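Local coordinates for putative uncharacterized protein (Dictyostelium purpureum, PDB 4R12) that is nicastrin, a probably essential, putative substrate-recruiting subunit of gamma-secretase, which cleaves proteins such as Notch and APP within the membrane, at residues 118-123 against 377-382; 266-271 against 279-284; 504-509 against 543-548; 553-556 against 561-564. All coordinates share one frame; numbering follows the deposited sequence.

Interaction 1: 118-123 against 377-382; sequences GLYPNS and QTELPP
Tyr-120 and Glu-379 carry this contact by stacking. The Glu-379 chain runs over one face of the Tyr-120 ring, in the direction opposite to that of the tyrosine side chain. Its CB lies 3.8 Å from the centroid of the Tyr-120 ring, a CH-pi contact almost on the ring normal. The carboxylate follows, only 12° from parallel with the ring. The opposite face is covered by CB of Leu-119, so the ring is held between two aliphatic groups. Glu-379 is extended beyond CG (chi2 -176°), which lays its carboxylate over the CB end of the tyrosine, within reach of Ser-123.

Two hydrogen bonds fix the ends. Ser-123 OG donates to Glu-379 OE1 at 2.7 Å, on the syn side and somewhat out of the carboxylate plane. At the other end the backbone N of Leu-380 donates to Tyr-120 OH at 3.1 Å, and the bond is nearly straight. A type I turn from Tyr-120 to Ser-123 brings both side chains to the same partner.

The contact joins a loop of the small lobe to a loop of the large lobe. Met-386 of helix 385-389 touches Tyr-120, while Leu-380 packs on Leu-389 of that helix and on His-345 and Ala-347 of strand 339-347.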
loop_
_atom_site.group_PDB
_atom_site.type_symbol
_atom_site.label_atom_id
_atom_site.label_comp_id
_atom_site.label_asym_id
_atom_site.label_seq_id
_atom_site.Cartn_x
_atom_site.Cartn_y
_atom_site.Cartn_z
ATOM N N GLY A 118 1.151 -16.819 3.598
ATOM C CA GLY A 118 1.388 -17.179 2.210
ATOM C C GLY A 118 1.526 -18.669 1.974
ATOM O O GLY A 118 1.136 -19.467 2.817
ATOM N N LEU A 119 2.080 -19.044 0.818
ATOM C CA LEU A 119 2.253 -20.448 0.444
ATOM C C LEU A 119 3.249 -21.230 1.277
ATOM O O LEU A 119 3.172 -22.450 1.347
ATOM C CB LEU A 119 2.704 -20.556 -1.014
ATOM C CG LEU A 119 1.659 -20.546 -2.118
ATOM C CD1 LEU A 119 2.363 -20.785 -3.436
ATOM C CD2 LEU A 119 0.590 -21.601 -1.886
ATOM N N TYR A 120 4.208 -20.539 1.877
ATOM C CA TYR A 120 5.298 -21.218 2.559
ATOM C C TYR A 120 5.445 -20.772 4.017
ATOM O O TYR A 120 6.426 -20.125 4.375
ATOM C CB TYR A 120 6.611 -20.983 1.810
ATOM C CG TYR A 120 6.476 -21.058 0.296
ATOM C CD1 TYR A 120 6.495 -22.281 -0.369
ATOM C CD2 TYR A 120 6.334 -19.900 -0.469
ATOM C CE1 TYR A 120 6.374 -22.347 -1.755
ATOM C CE2 TYR A 120 6.216 -19.959 -1.845
ATOM C CZ TYR A 120 6.236 -21.180 -2.481
ATOM O OH TYR A 120 6.116 -21.227 -3.851
ATOM N N PRO A 121 4.478 -21.140 4.869
ATOM C CA PRO A 121 4.550 -20.756 6.287
ATOM C C PRO A 121 5.818 -21.242 6.997
ATOM O O PRO A 121 6.284 -20.570 7.918
ATOM C CB PRO A 121 3.309 -21.419 6.887
ATOM C CG PRO A 121 2.369 -21.557 5.742
ATOM C CD PRO A 121 3.235 -21.864 4.556
ATOM N N ASN A 122 6.377 -22.371 6.575
ATOM C CA ASN A 122 7.579 -22.901 7.214
ATOM C C ASN A 122 8.857 -22.522 6.485
ATOM O O ASN A 122 9.901 -23.140 6.706
ATOM C CB ASN A 122 7.526 -24.432 7.318
ATOM C CG ASN A 122 6.147 -24.960 7.672
ATOM O OD1 ASN A 122 5.516 -25.660 6.872
ATOM N ND2 ASN A 122 5.680 -24.654 8.881
ATOM N N SER A 123 8.789 -21.526 5.606
ATOM C CA SER A 123 9.962 -21.169 4.809
ATOM C C SER A 123 11.125 -20.705 5.676
ATOM O O SER A 123 10.924 -20.068 6.708
ATOM C CB SER A 123 9.619 -20.066 3.787
ATOM O OG SER A 123 10.768 -19.721 3.025
ATOM N N GLN A 377 15.319 -19.107 -7.336
ATOM C CA GLN A 377 14.654 -19.510 -6.114
ATOM C C GLN A 377 13.550 -20.509 -6.428
ATOM O O GLN A 377 12.933 -20.454 -7.491
ATOM C CB GLN A 377 14.107 -18.272 -5.378
ATOM C CG GLN A 377 15.216 -17.308 -4.925
ATOM C CD GLN A 377 16.323 -18.020 -4.121
ATOM O OE1 GLN A 377 17.461 -18.130 -4.577
ATOM N NE2 GLN A 377 15.985 -18.489 -2.928
ATOM N N THR A 378 13.321 -21.436 -5.502
ATOM C CA THR A 378 12.329 -22.485 -5.712
ATOM C C THR A 378 11.038 -22.245 -4.940
ATOM O O THR A 378 10.148 -23.101 -4.930
ATOM C CB THR A 378 12.889 -23.856 -5.334
ATOM O OG1 THR A 378 13.465 -23.794 -4.022
ATOM C CG2 THR A 378 13.955 -24.265 -6.332
ATOM N N GLU A 379 10.965 -21.093 -4.274
ATOM C CA GLU A 379 9.742 -20.609 -3.649
ATOM C C GLU A 379 9.390 -19.255 -4.259
ATOM O O GLU A 379 10.280 -18.440 -4.496
ATOM C CB GLU A 379 9.900 -20.469 -2.130
ATOM C CG GLU A 379 10.211 -21.758 -1.382
ATOM C CD GLU A 379 10.255 -21.545 0.127
ATOM O OE1 GLU A 379 9.965 -20.414 0.584
ATOM O OE2 GLU A 379 10.583 -22.502 0.860
ATOM N N LEU A 380 8.112 -19.025 -4.542
ATOM C CA LEU A 380 7.666 -17.686 -4.918
ATOM C C LEU A 380 7.937 -16.700 -3.783
ATOM O O LEU A 380 7.916 -17.083 -2.617
ATOM C CB LEU A 380 6.172 -17.671 -5.243
ATOM C CG LEU A 380 5.639 -18.264 -6.543
ATOM C CD1 LEU A 380 4.194 -17.858 -6.644
ATOM C CD2 LEU A 380 6.412 -17.762 -7.768
ATOM N N PRO A 381 8.212 -15.431 -4.122
ATOM C CA PRO A 381 8.326 -14.386 -3.099
ATOM C C PRO A 381 6.941 -14.024 -2.586
ATOM O O PRO A 381 5.968 -14.417 -3.223
ATOM C CB PRO A 381 8.953 -13.215 -3.861
ATOM C CG PRO A 381 8.461 -13.386 -5.270
ATOM C CD PRO A 381 8.394 -14.901 -5.484
ATOM N N PRO A 382 6.853 -13.313 -1.449
ATOM C CA PRO A 382 5.540 -12.871 -0.970
ATOM C C PRO A 382 4.778 -12.147 -2.071
ATOM O O PRO A 382 5.283 -11.164 -2.613
ATOM C CB PRO A 382 5.877 -11.908 0.175
ATOM C CG PRO A 382 7.240 -12.273 0.605
ATOM C CD PRO A 382 7.953 -12.812 -0.607
#

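Interaction 2: 266-271 against 279-284; sequences AFWNAE and EYFIND
Trp-268 meets Phe-281 through the far rim of its six-membered ring. Trp-268 CH2 is 3.4 Å from Phe-281 CD2, and Trp-268 CZ3 lies 3.6 Å from Phe-281 CB. Phe-281 therefore sits at the indole edge, near the indole plane. The two ring planes are inclined at 50°, with centroids 5.2 Å apart. The pair is oblique, and the side chains cross at about a right angle.

Phe-281 reaches the indole because CG is anti to the backbone N (chi1 -170°), which sends the ring off the helix toward the strand. Another part of this ring makes an edge-to-face pair with His-546. With an alanine at Phe-281, the rim of Trp-268 and the ring of His-546 would probably lose their shared aromatic partner.

Further out, CB of Ala-266 lies 3.6 Å above the plane of the Trp-268 ring, toward its rim. Phe-388 of helix 385-389 also touches the indole.

The contact is buried in the large lobe. It packs helix 276-287 against the end of strand 262-268, which is paired in parallel with strand 214-220 and antiparallel with strand 192-203.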
loop_
_atom_site.group_PDB
_atom_site.type_symbol
_atom_site.label_atom_id
_atom_site.label_comp_id
_atom_site.label_asym_id
_atom_site.label_seq_id
_atom_site.Cartn_x
_atom_site.Cartn_y
_atom_site.Cartn_z
ATOM N N ALA A 266 -6.750 -6.037 -11.706
ATOM C CA ALA A 266 -7.143 -5.958 -10.294
ATOM C C ALA A 266 -6.096 -5.252 -9.441
ATOM O O ALA A 266 -4.900 -5.558 -9.515
ATOM C CB ALA A 266 -7.437 -7.375 -9.726
ATOM N N PHE A 267 -6.561 -4.301 -8.632
ATOM C CA PHE A 267 -5.719 -3.573 -7.694
ATOM C C PHE A 267 -6.120 -3.972 -6.278
ATOM O O PHE A 267 -7.134 -3.478 -5.776
ATOM C CB PHE A 267 -5.876 -2.049 -7.878
ATOM C CG PHE A 267 -5.387 -1.534 -9.217
ATOM C CD1 PHE A 267 -6.108 -1.766 -10.383
ATOM C CD2 PHE A 267 -4.205 -0.812 -9.303
ATOM C CE1 PHE A 267 -5.648 -1.290 -11.607
ATOM C CE2 PHE A 267 -3.742 -0.330 -10.527
ATOM C CZ PHE A 267 -4.464 -0.557 -11.672
ATOM N N TRP A 268 -5.357 -4.876 -5.652
ATOM C CA TRP A 268 -5.747 -5.460 -4.359
ATOM C C TRP A 268 -5.344 -4.541 -3.219
ATOM O O TRP A 268 -4.213 -4.048 -3.189
ATOM C CB TRP A 268 -5.107 -6.845 -4.125
ATOM C CG TRP A 268 -5.384 -7.873 -5.163
ATOM C CD1 TRP A 268 -4.454 -8.586 -5.874
ATOM C CD2 TRP A 268 -6.670 -8.323 -5.617
ATOM N NE1 TRP A 268 -5.084 -9.448 -6.741
ATOM C CE2 TRP A 268 -6.444 -9.302 -6.607
ATOM C CE3 TRP A 268 -7.991 -7.994 -5.283
ATOM C CZ2 TRP A 268 -7.487 -9.956 -7.263
ATOM C CZ3 TRP A 268 -9.020 -8.646 -5.941
ATOM C CH2 TRP A 268 -8.762 -9.609 -6.918
ATOM N N ASN A 269 -6.257 -4.323 -2.275
ATOM C CA ASN A 269 -5.960 -3.489 -1.116
ATOM C C ASN A 269 -5.697 -4.358 0.116
ATOM O O ASN A 269 -6.131 -5.504 0.170
ATOM C CB ASN A 269 -7.111 -2.522 -0.852
ATOM C CG ASN A 269 -6.671 -1.274 -0.103
ATOM O OD1 ASN A 269 -5.575 -1.227 0.465
ATOM N ND2 ASN A 269 -7.544 -0.256 -0.077
ATOM N N ALA A 270 -4.977 -3.795 1.081
ATOM C CA ALA A 270 -4.665 -4.429 2.366
ATOM C C ALA A 270 -3.923 -5.772 2.230
ATOM O O ALA A 270 -3.954 -6.616 3.135
ATOM C CB ALA A 270 -5.954 -4.590 3.193
ATOM N N GLU A 271 -3.221 -5.951 1.113
ATOM C CA GLU A 271 -2.423 -7.150 0.909
ATOM C C GLU A 271 -1.243 -7.233 1.865
ATOM O O GLU A 271 -0.802 -8.331 2.204
ATOM C CB GLU A 271 -1.901 -7.212 -0.534
ATOM C CG GLU A 271 -3.001 -7.364 -1.536
ATOM C CD GLU A 271 -3.696 -8.719 -1.436
ATOM O OE1 GLU A 271 -3.175 -9.706 -1.982
ATOM O OE2 GLU A 271 -4.759 -8.793 -0.804
ATOM N N GLU A 279 -7.593 -12.563 -0.906
ATOM C CA GLU A 279 -8.304 -13.674 -0.264
ATOM C C GLU A 279 -9.820 -13.475 -0.207
ATOM O O GLU A 279 -10.584 -14.406 -0.493
ATOM C CB GLU A 279 -7.773 -13.917 1.151
ATOM C CG GLU A 279 -6.389 -14.551 1.193
ATOM C CD GLU A 279 -6.360 -16.013 0.715
ATOM O OE1 GLU A 279 -7.419 -16.580 0.360
ATOM O OE2 GLU A 279 -5.256 -16.595 0.697
ATOM N N TYR A 280 -10.261 -12.275 0.160
ATOM C CA TYR A 280 -11.693 -12.011 0.279
ATOM C C TYR A 280 -12.373 -12.130 -1.084
ATOM O O TYR A 280 -13.432 -12.730 -1.199
ATOM C CB TYR A 280 -11.927 -10.625 0.884
ATOM C CG TYR A 280 -13.325 -10.336 1.403
ATOM C CD1 TYR A 280 -14.357 -9.984 0.534
ATOM C CD2 TYR A 280 -13.593 -10.340 2.774
ATOM C CE1 TYR A 280 -15.627 -9.686 1.010
ATOM C CE2 TYR A 280 -14.858 -10.041 3.258
ATOM C CZ TYR A 280 -15.871 -9.714 2.373
ATOM O OH TYR A 280 -17.124 -9.397 2.845
ATOM N N PHE A 281 -11.747 -11.568 -2.115
ATOM C CA PHE A 281 -12.311 -11.621 -3.460
ATOM C C PHE A 281 -12.436 -13.075 -3.932
ATOM O O PHE A 281 -13.488 -13.482 -4.415
ATOM C CB PHE A 281 -11.453 -10.800 -4.438
ATOM C CG PHE A 281 -12.081 -10.611 -5.795
ATOM C CD1 PHE A 281 -13.102 -9.690 -5.975
ATOM C CD2 PHE A 281 -11.639 -11.334 -6.890
ATOM C CE1 PHE A 281 -13.676 -9.499 -7.225
ATOM C CE2 PHE A 281 -12.210 -11.147 -8.151
ATOM C CZ PHE A 281 -13.229 -10.237 -8.315
ATOM N N ILE A 282 -11.361 -13.847 -3.780
ATOM C CA ILE A 282 -11.374 -15.274 -4.146
ATOM C C ILE A 282 -12.445 -16.042 -3.369
ATOM O O ILE A 282 -13.189 -16.845 -3.940
ATOM C CB ILE A 282 -10.004 -15.930 -3.901
ATOM C CG1 ILE A 282 -8.997 -15.426 -4.931
ATOM C CG2 ILE A 282 -10.104 -17.475 -3.953
ATOM C CD1 ILE A 282 -7.554 -15.650 -4.526
ATOM N N ASN A 283 -12.528 -15.782 -2.067
ATOM C CA ASN A 283 -13.556 -16.414 -1.249
ATOM C C ASN A 283 -14.955 -16.139 -1.798
ATOM O O ASN A 283 -15.792 -17.042 -1.861
ATOM C CB ASN A 283 -13.461 -15.947 0.202
ATOM C CG ASN A 283 -14.352 -16.755 1.124
ATOM O OD1 ASN A 283 -14.208 -17.967 1.216
ATOM N ND2 ASN A 283 -15.273 -16.086 1.813
ATOM N N ASP A 284 -15.198 -14.903 -2.218
ATOM C CA ASP A 284 -16.503 -14.550 -2.764
ATOM C C ASP A 284 -16.751 -15.211 -4.120
ATOM O O ASP A 284 -17.859 -15.674 -4.401
ATOM C CB ASP A 284 -16.650 -13.027 -2.875
ATOM C CG ASP A 284 -17.111 -12.393 -1.562
ATOM O OD1 ASP A 284 -17.336 -13.145 -0.588
ATOM O OD2 ASP A 284 -17.268 -11.155 -1.509
#

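Interaction 3: 504-509 against 543-548; sequences LIHRLL and THLHNA
His-506 lays one face of its imidazole on the branched end of Leu-545. Leu-545 CD2 is 3.8 Å from the centroid of the His-506 ring, 16° off the normal, which makes a CH-pi contact. This methyl is shifted toward the CG side of the ring, and the two side chains cross at about a right angle. Leu-545 CD1 adds a touch on His-506 CE1 at 3.9 Å.

The ring edge does a different job. A water in the imidazole plane lies 2.6 Å from His-506 NE2 and donates to Thr-543 O at 2.7 Å. It bridges the helix to the strand backbone, which is consistent with a set turn of the ring. The methyl of Thr-543 comes near the same ring at its edge, with CG2 4.2 Å from His-506 CD2.

That methyl also reaches the next turn of the helix, where it is 4.1 Å from Leu-509 CG. Thr-543 places CG2 opposite its backbone N, with OG1 on the N side (chi1 -61°). The hydroxyl bonds to Ser-541, Ser-202 and Thr-513.

The helix and strand segments run nearly antiparallel, 159° between their directions. Helix 500-512 packs alongside strand 542-548. That strand pairs with strand 192-203, on whose Ile-200 and Ser-202 Leu-509 also rests. Leu-508 and Leu-509 also touch helix 234-252, and Leu-504, Ile-505 and Leu-508 touch helix 452-463.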
loop_
_atom_site.group_PDB
_atom_site.type_symbol
_atom_site.label_atom_id
_atom_site.label_comp_id
_atom_site.label_asym_id
_atom_site.label_seq_id
_atom_site.Cartn_x
_atom_site.Cartn_y
_atom_site.Cartn_z
ATOM N N LEU A 504 -9.265 7.870 -5.309
ATOM C CA LEU A 504 -8.618 8.359 -6.535
ATOM C C LEU A 504 -8.319 7.227 -7.519
ATOM O O LEU A 504 -8.645 7.329 -8.718
ATOM C CB LEU A 504 -7.326 9.118 -6.205
ATOM C CG LEU A 504 -6.508 9.634 -7.396
ATOM C CD1 LEU A 504 -7.371 10.465 -8.356
ATOM C CD2 LEU A 504 -5.320 10.455 -6.929
ATOM N N ILE A 505 -7.689 6.152 -7.039
ATOM C CA ILE A 505 -7.428 5.009 -7.919
ATOM C C ILE A 505 -8.749 4.493 -8.518
ATOM O O ILE A 505 -8.839 4.238 -9.719
ATOM C CB ILE A 505 -6.692 3.864 -7.180
ATOM C CG1 ILE A 505 -5.258 4.280 -6.820
ATOM C CG2 ILE A 505 -6.650 2.609 -8.021
ATOM C CD1 ILE A 505 -4.547 3.267 -5.902
ATOM N N HIS A 506 -9.777 4.372 -7.688
ATOM C CA HIS A 506 -11.089 3.929 -8.172
ATOM C C HIS A 506 -11.654 4.857 -9.271
ATOM O O HIS A 506 -12.024 4.404 -10.351
ATOM C CB HIS A 506 -12.071 3.845 -6.997
ATOM C CG HIS A 506 -13.474 3.508 -7.396
ATOM N ND1 HIS A 506 -14.571 4.081 -6.793
ATOM C CD2 HIS A 506 -13.962 2.636 -8.313
ATOM C CE1 HIS A 506 -15.678 3.590 -7.332
ATOM N NE2 HIS A 506 -15.333 2.713 -8.256
ATOM N N ARG A 507 -11.724 6.145 -8.988
ATOM C CA ARG A 507 -12.342 7.075 -9.939
ATOM C C ARG A 507 -11.512 7.216 -11.220
ATOM O O ARG A 507 -12.068 7.373 -12.320
ATOM C CB ARG A 507 -12.546 8.437 -9.295
ATOM C CG ARG A 507 -13.434 8.462 -8.051
ATOM C CD ARG A 507 -14.896 8.708 -8.363
ATOM N NE ARG A 507 -15.129 9.990 -9.033
ATOM C CZ ARG A 507 -16.307 10.355 -9.531
ATOM N NH1 ARG A 507 -17.341 9.530 -9.429
ATOM N NH2 ARG A 507 -16.456 11.537 -10.133
ATOM N N LEU A 508 -10.191 7.146 -11.090
ATOM C CA LEU A 508 -9.317 7.225 -12.255
ATOM C C LEU A 508 -9.433 5.963 -13.129
ATOM O O LEU A 508 -9.597 6.060 -14.345
ATOM C CB LEU A 508 -7.863 7.452 -11.813
ATOM C CG LEU A 508 -6.821 7.528 -12.927
ATOM C CD1 LEU A 508 -7.113 8.726 -13.869
ATOM C CD2 LEU A 508 -5.399 7.604 -12.337
ATOM N N LEU A 509 -9.373 4.787 -12.506
ATOM C CA LEU A 509 -9.501 3.515 -13.230
ATOM C C LEU A 509 -10.866 3.421 -13.913
ATOM O O LEU A 509 -10.962 3.010 -15.066
ATOM C CB LEU A 509 -9.313 2.321 -12.282
ATOM C CG LEU A 509 -9.413 0.902 -12.868
ATOM C CD1 LEU A 509 -8.410 0.721 -13.994
ATOM C CD2 LEU A 509 -9.179 -0.155 -11.799
ATOM N N THR A 543 -16.108 -1.258 -13.794
ATOM C CA THR A 543 -15.092 -1.080 -12.755
ATOM C C THR A 543 -15.777 -1.100 -11.398
ATOM O O THR A 543 -16.820 -0.472 -11.227
ATOM C CB THR A 543 -14.341 0.253 -12.944
ATOM O OG1 THR A 543 -13.672 0.240 -14.211
ATOM C CG2 THR A 543 -13.317 0.500 -11.822
ATOM N N HIS A 544 -15.200 -1.807 -10.432
ATOM C CA HIS A 544 -15.934 -2.159 -9.216
ATOM C C HIS A 544 -15.051 -2.213 -7.981
ATOM O O HIS A 544 -13.919 -2.701 -8.031
ATOM C CB HIS A 544 -16.633 -3.517 -9.410
ATOM C CG HIS A 544 -17.441 -3.587 -10.669
ATOM N ND1 HIS A 544 -18.699 -3.034 -10.777
ATOM C CD2 HIS A 544 -17.143 -4.089 -11.892
ATOM C CE1 HIS A 544 -19.155 -3.216 -12.005
ATOM N NE2 HIS A 544 -18.230 -3.856 -12.701
ATOM N N LEU A 545 -15.578 -1.703 -6.877
ATOM C CA LEU A 545 -14.948 -1.883 -5.581
ATOM C C LEU A 545 -15.247 -3.265 -5.010
ATOM O O LEU A 545 -16.319 -3.818 -5.255
ATOM C CB LEU A 545 -15.443 -0.819 -4.598
ATOM C CG LEU A 545 -15.176 0.643 -4.961
ATOM C CD1 LEU A 545 -16.007 1.556 -4.063
ATOM C CD2 LEU A 545 -13.700 0.957 -4.806
ATOM N N HIS A 546 -14.316 -3.804 -4.228
ATOM C CA HIS A 546 -14.599 -5.016 -3.455
ATOM C C HIS A 546 -13.935 -4.972 -2.074
ATOM O O HIS A 546 -12.793 -4.509 -1.945
ATOM C CB HIS A 546 -14.142 -6.273 -4.196
ATOM C CG HIS A 546 -14.900 -7.496 -3.788
ATOM N ND1 HIS A 546 -15.978 -7.972 -4.504
ATOM C CD2 HIS A 546 -14.776 -8.303 -2.709
ATOM C CE1 HIS A 546 -16.469 -9.038 -3.896
ATOM N NE2 HIS A 546 -15.760 -9.259 -2.802
ATOM N N ASN A 547 -14.663 -5.434 -1.055
ATOM C CA ASN A 547 -14.147 -5.521 0.311
ATOM C C ASN A 547 -12.779 -6.211 0.398
ATOM O O ASN A 547 -12.570 -7.263 -0.206
ATOM C CB ASN A 547 -15.105 -6.304 1.215
ATOM C CG ASN A 547 -16.373 -5.541 1.568
ATOM O OD1 ASN A 547 -16.484 -4.323 1.378
ATOM N ND2 ASN A 547 -17.329 -6.263 2.130
ATOM N N ALA A 548 -11.872 -5.622 1.167
ATOM C CA ALA A 548 -10.598 -6.246 1.495
ATOM C C ALA A 548 -10.513 -6.288 3.015
ATOM O O ALA A 548 -10.262 -5.271 3.662
ATOM C CB ALA A 548 -9.434 -5.476 0.889
HETATM O O HOH W 1 -17.274 1.338 -9.344
#

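Interaction 4: 553-556 against 561-564; sequences FDFD and VWKI
Phe-555 sets its ring anti to the backbone N (chi1 -172°), while Trp-562 swings its indole to the N side (chi1 -71°). These choices bring an edge of the phenylalanine ring onto the indole face. The stack is T-shaped, with planes at 78° and the Phe-555 ring centroid 5.4 Å from that of the Trp-562 six-membered ring. Phe-555 CD1 stands over the indole, 4.0 Å from Trp-562 CD2. A serine in place of Phe-555 would probably leave this indole face without its aromatic partner and the tryptophan more able to turn.

Phe-553 lies on the same face of the hairpin. Its CB borders the indole, and its CE1 is 3.9 Å from Ile-564 CG1, the two side chains running side by side.

The strands form a two-stranded antiparallel beta hairpin. Asp-554 with Lys-563 and Asp-556 with Val-561 are the hydrogen-bonded pairs, and the phenylalanines belong to the non-hydrogen-bonded pairs. Lys-563 N donates to Asp-554 O at 2.7 Å, and Asp-554 N returns a bond to Lys-563 O at 2.9 Å. Asp-556 N and Val-561 O repeat the pattern at 2.9 Å, with the return bond from Val-561 N to Asp-556 O.

Asp-554, Asp-556, Val-561 and Lys-563 point to the other face. Asp-556 OD2 and Lys-563 NZ form a long salt bridge of 3.8 Å. The Asp-556 carboxylate also accepts the backbone N-H groups of Ser-558 and Lys-559 in the connecting turn. On the aromatic face, Leu-187 of helix 183-189 and Pro-194 of strand 192-203 cover Phe-553 and Trp-562.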
loop_
_atom_site.group_PDB
_atom_site.type_symbol
_atom_site.label_atom_id
_atom_site.label_comp_id
_atom_site.label_asym_id
_atom_site.label_seq_id
_atom_site.Cartn_x
_atom_site.Cartn_y
_atom_site.Cartn_z
ATOM N N PHE A 553 -12.637 -12.102 10.825
ATOM C CA PHE A 553 -13.573 -11.194 11.483
ATOM C C PHE A 553 -15.006 -11.467 11.071
ATOM O O PHE A 553 -15.262 -11.919 9.959
ATOM C CB PHE A 553 -13.266 -9.723 11.152
ATOM C CG PHE A 553 -11.964 -9.219 11.701
ATOM C CD1 PHE A 553 -11.733 -9.198 13.067
ATOM C CD2 PHE A 553 -10.986 -8.725 10.851
ATOM C CE1 PHE A 553 -10.532 -8.726 13.575
ATOM C CE2 PHE A 553 -9.787 -8.251 11.346
ATOM C CZ PHE A 553 -9.554 -8.251 12.711
ATOM N N ASP A 554 -15.936 -11.155 11.970
ATOM C CA ASP A 554 -17.355 -11.094 11.642
ATOM C C ASP A 554 -17.979 -9.912 12.388
ATOM O O ASP A 554 -17.472 -9.493 13.435
ATOM C CB ASP A 554 -18.058 -12.401 12.005
ATOM C CG ASP A 554 -19.482 -12.470 11.468
ATOM O OD1 ASP A 554 -19.787 -11.745 10.494
ATOM O OD2 ASP A 554 -20.294 -13.250 12.015
ATOM N N PHE A 555 -19.059 -9.353 11.847
ATOM C CA PHE A 555 -19.716 -8.253 12.532
ATOM C C PHE A 555 -20.993 -8.712 13.219
ATOM O O PHE A 555 -21.930 -9.178 12.575
ATOM C CB PHE A 555 -20.028 -7.103 11.578
ATOM C CG PHE A 555 -20.522 -5.871 12.278
ATOM C CD1 PHE A 555 -19.629 -5.009 12.899
ATOM C CD2 PHE A 555 -21.879 -5.584 12.339
ATOM C CE1 PHE A 555 -20.077 -3.881 13.561
ATOM C CE2 PHE A 555 -22.334 -4.457 12.996
ATOM C CZ PHE A 555 -21.434 -3.605 13.607
ATOM N N ASP A 556 -21.014 -8.575 14.539
ATOM C CA ASP A 556 -22.194 -8.900 15.332
ATOM C C ASP A 556 -23.124 -7.692 15.410
ATOM O O ASP A 556 -22.816 -6.716 16.091
ATOM C CB ASP A 556 -21.781 -9.350 16.738
ATOM C CG ASP A 556 -22.970 -9.556 17.663
ATOM O OD1 ASP A 556 -24.031 -10.000 17.178
ATOM O OD2 ASP A 556 -22.841 -9.275 18.873
ATOM N N VAL A 561 -20.684 -4.821 17.171
ATOM C CA VAL A 561 -19.242 -4.885 17.379
ATOM C C VAL A 561 -18.582 -5.897 16.432
ATOM O O VAL A 561 -19.221 -6.856 15.992
ATOM C CB VAL A 561 -18.926 -5.261 18.850
ATOM C CG1 VAL A 561 -19.276 -6.720 19.129
ATOM C CG2 VAL A 561 -17.481 -5.003 19.168
ATOM N N TRP A 562 -17.314 -5.668 16.099
ATOM C CA TRP A 562 -16.535 -6.663 15.373
ATOM C C TRP A 562 -16.196 -7.816 16.317
ATOM O O TRP A 562 -15.905 -7.581 17.489
ATOM C CB TRP A 562 -15.242 -6.064 14.807
ATOM C CG TRP A 562 -15.415 -5.106 13.662
ATOM C CD1 TRP A 562 -15.277 -3.747 13.708
ATOM C CD2 TRP A 562 -15.733 -5.431 12.300
ATOM N NE1 TRP A 562 -15.494 -3.207 12.464
ATOM C CE2 TRP A 562 -15.779 -4.217 11.582
ATOM C CE3 TRP A 562 -15.988 -6.625 11.619
ATOM C CZ2 TRP A 562 -16.069 -4.162 10.218
ATOM C CZ3 TRP A 562 -16.278 -6.574 10.261
ATOM C CH2 TRP A 562 -16.320 -5.349 9.573
ATOM N N LYS A 563 -16.223 -9.047 15.803
ATOM C CA LYS A 563 -15.823 -10.233 16.562
ATOM C C LYS A 563 -14.742 -11.038 15.834
ATOM O O LYS A 563 -14.792 -11.193 14.614
ATOM C CB LYS A 563 -17.031 -11.138 16.831
ATOM C CG LYS A 563 -17.963 -10.664 17.935
ATOM C CD LYS A 563 -17.741 -11.455 19.226
ATOM C CE LYS A 563 -18.827 -11.171 20.261
ATOM N NZ LYS A 563 -20.162 -11.726 19.881
ATOM N N ILE A 564 -13.768 -11.552 16.580
ATOM C CA ILE A 564 -12.801 -12.487 16.016
ATOM C C ILE A 564 -13.374 -13.908 16.061
ATOM O O ILE A 564 -13.517 -14.494 17.127
ATOM C CB ILE A 564 -11.456 -12.450 16.762
ATOM C CG1 ILE A 564 -10.866 -11.037 16.748
ATOM C CG2 ILE A 564 -10.480 -13.422 16.120
ATOM C CD1 ILE A 564 -9.623 -10.893 17.614
#

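From the N terminus, interaction 1 opens first, in the small lobe, and closes its long loop at 377-382 in the large lobe. Interaction 2 is nested inside that loop and closes a short strand-to-helix connection. Interactions 3 and 4 follow in series. Interaction 3 closes a loop that contains the three-stranded sheet and the calcium site, and interaction 4 closes a tight hairpin just after strand 542-548. None of the loops cross. Interactions 2 and 3 touch directly: Asp-284 OD2 lies 2.7 Å from His-546 NE2, probably hydrogen-bonded. This ties helix 276-287 to strand 542-548. The centres of interactions 1 and 4 are about 30 Å apart.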